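Local coordinates for protein PTS-dependent dihydroxyacetone kinase, ADP-binding subunit DhaL (Lactococcus lactis subsp. lactis, PDB 3CR3) that serves as the ADP-binding subunit of dihydroxyacetone kinase, taking a phosphoryl group from DhaM onto its bound nucleotide and passing it to dihydroxyacetone on DhaK, at residues I8-K13 and A181-T186. Sequence-based numbering, arbitrary orientation.
Sequences IEWLGK and AYLFET
Trp10 and Leu183 illustrate how an indole can join two helices by one hydrogen bond in a buried contact: NE1 of Trp10 donates to the backbone O of Leu183 at 2.8 Å, with an N-H...O angle of 154°. Here CG stands anti to the backbone N (chi1 160°), which carries the ring across to helix 175-191 with its pyrrole edge leading. CZ2 of Trp10 lies 3.6 Å from CD1 of Leu183. Thr186 OG1 sits at the edge of the indole, near its plane, 3.4 Å from Trp10 CD1. That hydroxyl also stays close to its own helix, where the carbonyls of Tyr182 and Leu183 compete for its proton. The arrangement pairs the N- and C-terminal helices of the all-helical DhaL fold in a roughly antiparallel sense; the N-to-C directions of the two segments make 140° and their axes approach to 9.1 Å. A leucine in place of Trp10 would probably leave the Leu183 carbonyl without this donor and open a gap beside the Leu183 methyl. Packing thins toward the partly exposed Lys13, whose CB touches Thr186 CG2 at 3.8 Å, beyond which the aliphatic chain, bent at its last torsion, carries NZ clear of segment 181-186.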
loop_
_atom_site.group_PDB
_atom_site.type_symbol
_atom_site.label_atom_id
_atom_site.label_comp_id
_atom_site.label_asym_id
_atom_site.label_seq_id
_atom_site.Cartn_x
_atom_site.Cartn_y
_atom_site.Cartn_z
ATOM N N ILE A 8 9.559 37.601 19.457
ATOM C CA ILE A 8 8.665 36.942 20.405
ATOM C C ILE A 8 7.251 37.541 20.352
ATOM O O ILE A 8 6.254 36.811 20.436
ATOM C CB ILE A 8 9.249 36.920 21.833
ATOM C CG1 ILE A 8 10.364 35.863 21.911
ATOM C CG2 ILE A 8 8.157 36.613 22.858
ATOM C CD1 ILE A 8 11.273 35.982 23.126
ATOM N N GLU A 9 7.173 38.860 20.201
ATOM C CA GLU A 9 5.899 39.533 19.988
ATOM C C GLU A 9 5.200 38.979 18.740
ATOM O O GLU A 9 4.010 38.678 18.780
ATOM C CB GLU A 9 6.096 41.046 19.846
ATOM C CG GLU A 9 4.783 41.843 19.695
ATOM C CD GLU A 9 4.996 43.315 19.357
ATOM O OE1 GLU A 9 6.162 43.732 19.139
ATOM O OE2 GLU A 9 3.988 44.062 19.311
ATOM N N TRP A 10 5.957 38.842 17.646
ATOM C CA TRP A 10 5.407 38.450 16.338
ATOM C C TRP A 10 4.807 37.054 16.417
ATOM O O TRP A 10 3.647 36.837 16.044
ATOM C CB TRP A 10 6.476 38.598 15.216
ATOM C CG TRP A 10 6.214 37.798 13.948
ATOM C CD1 TRP A 10 5.004 37.609 13.324
ATOM C CD2 TRP A 10 7.187 37.091 13.153
ATOM N NE1 TRP A 10 5.165 36.821 12.206
ATOM C CE2 TRP A 10 6.489 36.487 12.077
ATOM C CE3 TRP A 10 8.573 36.899 13.254
ATOM C CZ2 TRP A 10 7.131 35.714 11.106
ATOM C CZ3 TRP A 10 9.215 36.121 12.287
ATOM C CH2 TRP A 10 8.493 35.541 11.225
ATOM N N LEU A 11 5.581 36.125 16.956
ATOM C CA LEU A 11 5.154 34.740 17.076
ATOM C C LEU A 11 3.949 34.579 18.015
ATOM O O LEU A 11 3.112 33.706 17.800
ATOM C CB LEU A 11 6.328 33.840 17.498
ATOM C CG LEU A 11 7.388 33.662 16.406
ATOM C CD1 LEU A 11 8.730 33.207 16.977
ATOM C CD2 LEU A 11 6.902 32.705 15.322
ATOM N N GLY A 12 3.865 35.430 19.034
ATOM C CA GLY A 12 2.723 35.439 19.947
ATOM C C GLY A 12 1.451 35.848 19.224
ATOM O O GLY A 12 0.421 35.198 19.376
ATOM N N LYS A 13 1.536 36.927 18.439
ATOM C CA LYS A 13 0.416 37.386 17.613
ATOM C C LYS A 13 0.017 36.361 16.564
ATOM O O LYS A 13 -1.163 36.197 16.294
ATOM C CB LYS A 13 0.733 38.716 16.934
ATOM C CG LYS A 13 0.704 39.915 17.875
ATOM C CD LYS A 13 0.939 41.199 17.097
ATOM C CE LYS A 13 0.805 42.413 18.007
ATOM N NZ LYS A 13 -0.574 42.534 18.564
ATOM N N ALA A 181 -0.562 33.390 5.459
ATOM C CA ALA A 181 -1.052 34.773 5.453
ATOM C C ALA A 181 -1.080 35.360 6.872
ATOM O O ALA A 181 -0.631 36.501 7.098
ATOM C CB ALA A 181 -2.452 34.867 4.788
ATOM N N TYR A 182 -1.584 34.573 7.823
ATOM C CA TYR A 182 -1.590 34.976 9.234
ATOM C C TYR A 182 -0.168 35.251 9.713
ATOM O O TYR A 182 0.070 36.177 10.477
ATOM C CB TYR A 182 -2.206 33.880 10.127
ATOM C CG TYR A 182 -3.656 33.504 9.843
ATOM C CD1 TYR A 182 -4.585 34.442 9.373
ATOM C CD2 TYR A 182 -4.100 32.202 10.090
ATOM C CE1 TYR A 182 -5.941 34.071 9.132
ATOM C CE2 TYR A 182 -5.413 31.821 9.871
ATOM C CZ TYR A 182 -6.331 32.746 9.381
ATOM O OH TYR A 182 -7.623 32.326 9.161
ATOM N N LEU A 183 0.777 34.433 9.266
ATOM C CA LEU A 183 2.175 34.606 9.648
ATOM C C LEU A 183 2.731 35.963 9.225
ATOM O O LEU A 183 3.381 36.660 10.024
ATOM C CB LEU A 183 3.036 33.474 9.060
ATOM C CG LEU A 183 4.498 33.430 9.510
ATOM C CD1 LEU A 183 4.583 33.241 11.030
ATOM C CD2 LEU A 183 5.217 32.293 8.798
ATOM N N PHE A 184 2.478 36.318 7.968
ATOM C CA PHE A 184 3.039 37.531 7.377
ATOM C C PHE A 184 2.300 38.791 7.774
ATOM O O PHE A 184 2.910 39.855 7.889
ATOM C CB PHE A 184 3.071 37.421 5.850
ATOM C CG PHE A 184 3.878 36.259 5.340
ATOM C CD1 PHE A 184 4.997 35.801 6.044
ATOM C CD2 PHE A 184 3.532 35.632 4.138
ATOM C CE1 PHE A 184 5.752 34.732 5.574
ATOM C CE2 PHE A 184 4.281 34.553 3.661
ATOM C CZ PHE A 184 5.407 34.115 4.387
ATOM N N GLU A 185 0.985 38.667 7.924
ATOM C CA GLU A 185 0.149 39.750 8.409
ATOM C C GLU A 185 0.575 40.210 9.817
ATOM O O GLU A 185 0.702 41.400 10.067
ATOM C CB GLU A 185 -1.327 39.323 8.331
ATOM C CG GLU A 185 -2.207 39.732 9.467
ATOM C CD GLU A 185 -3.659 39.304 9.253
ATOM O OE1 GLU A 185 -3.912 38.321 8.491
ATOM O OE2 GLU A 185 -4.536 39.963 9.857
ATOM N N THR A 186 0.812 39.262 10.718
ATOM C CA THR A 186 1.334 39.581 12.058
ATOM C C THR A 186 2.785 40.098 12.014
ATOM O O THR A 186 3.171 40.957 12.789
ATOM C CB THR A 186 1.244 38.370 12.985
ATOM O OG1 THR A 186 1.804 37.218 12.329
ATOM C CG2 THR A 186 -0.219 38.091 13.331
#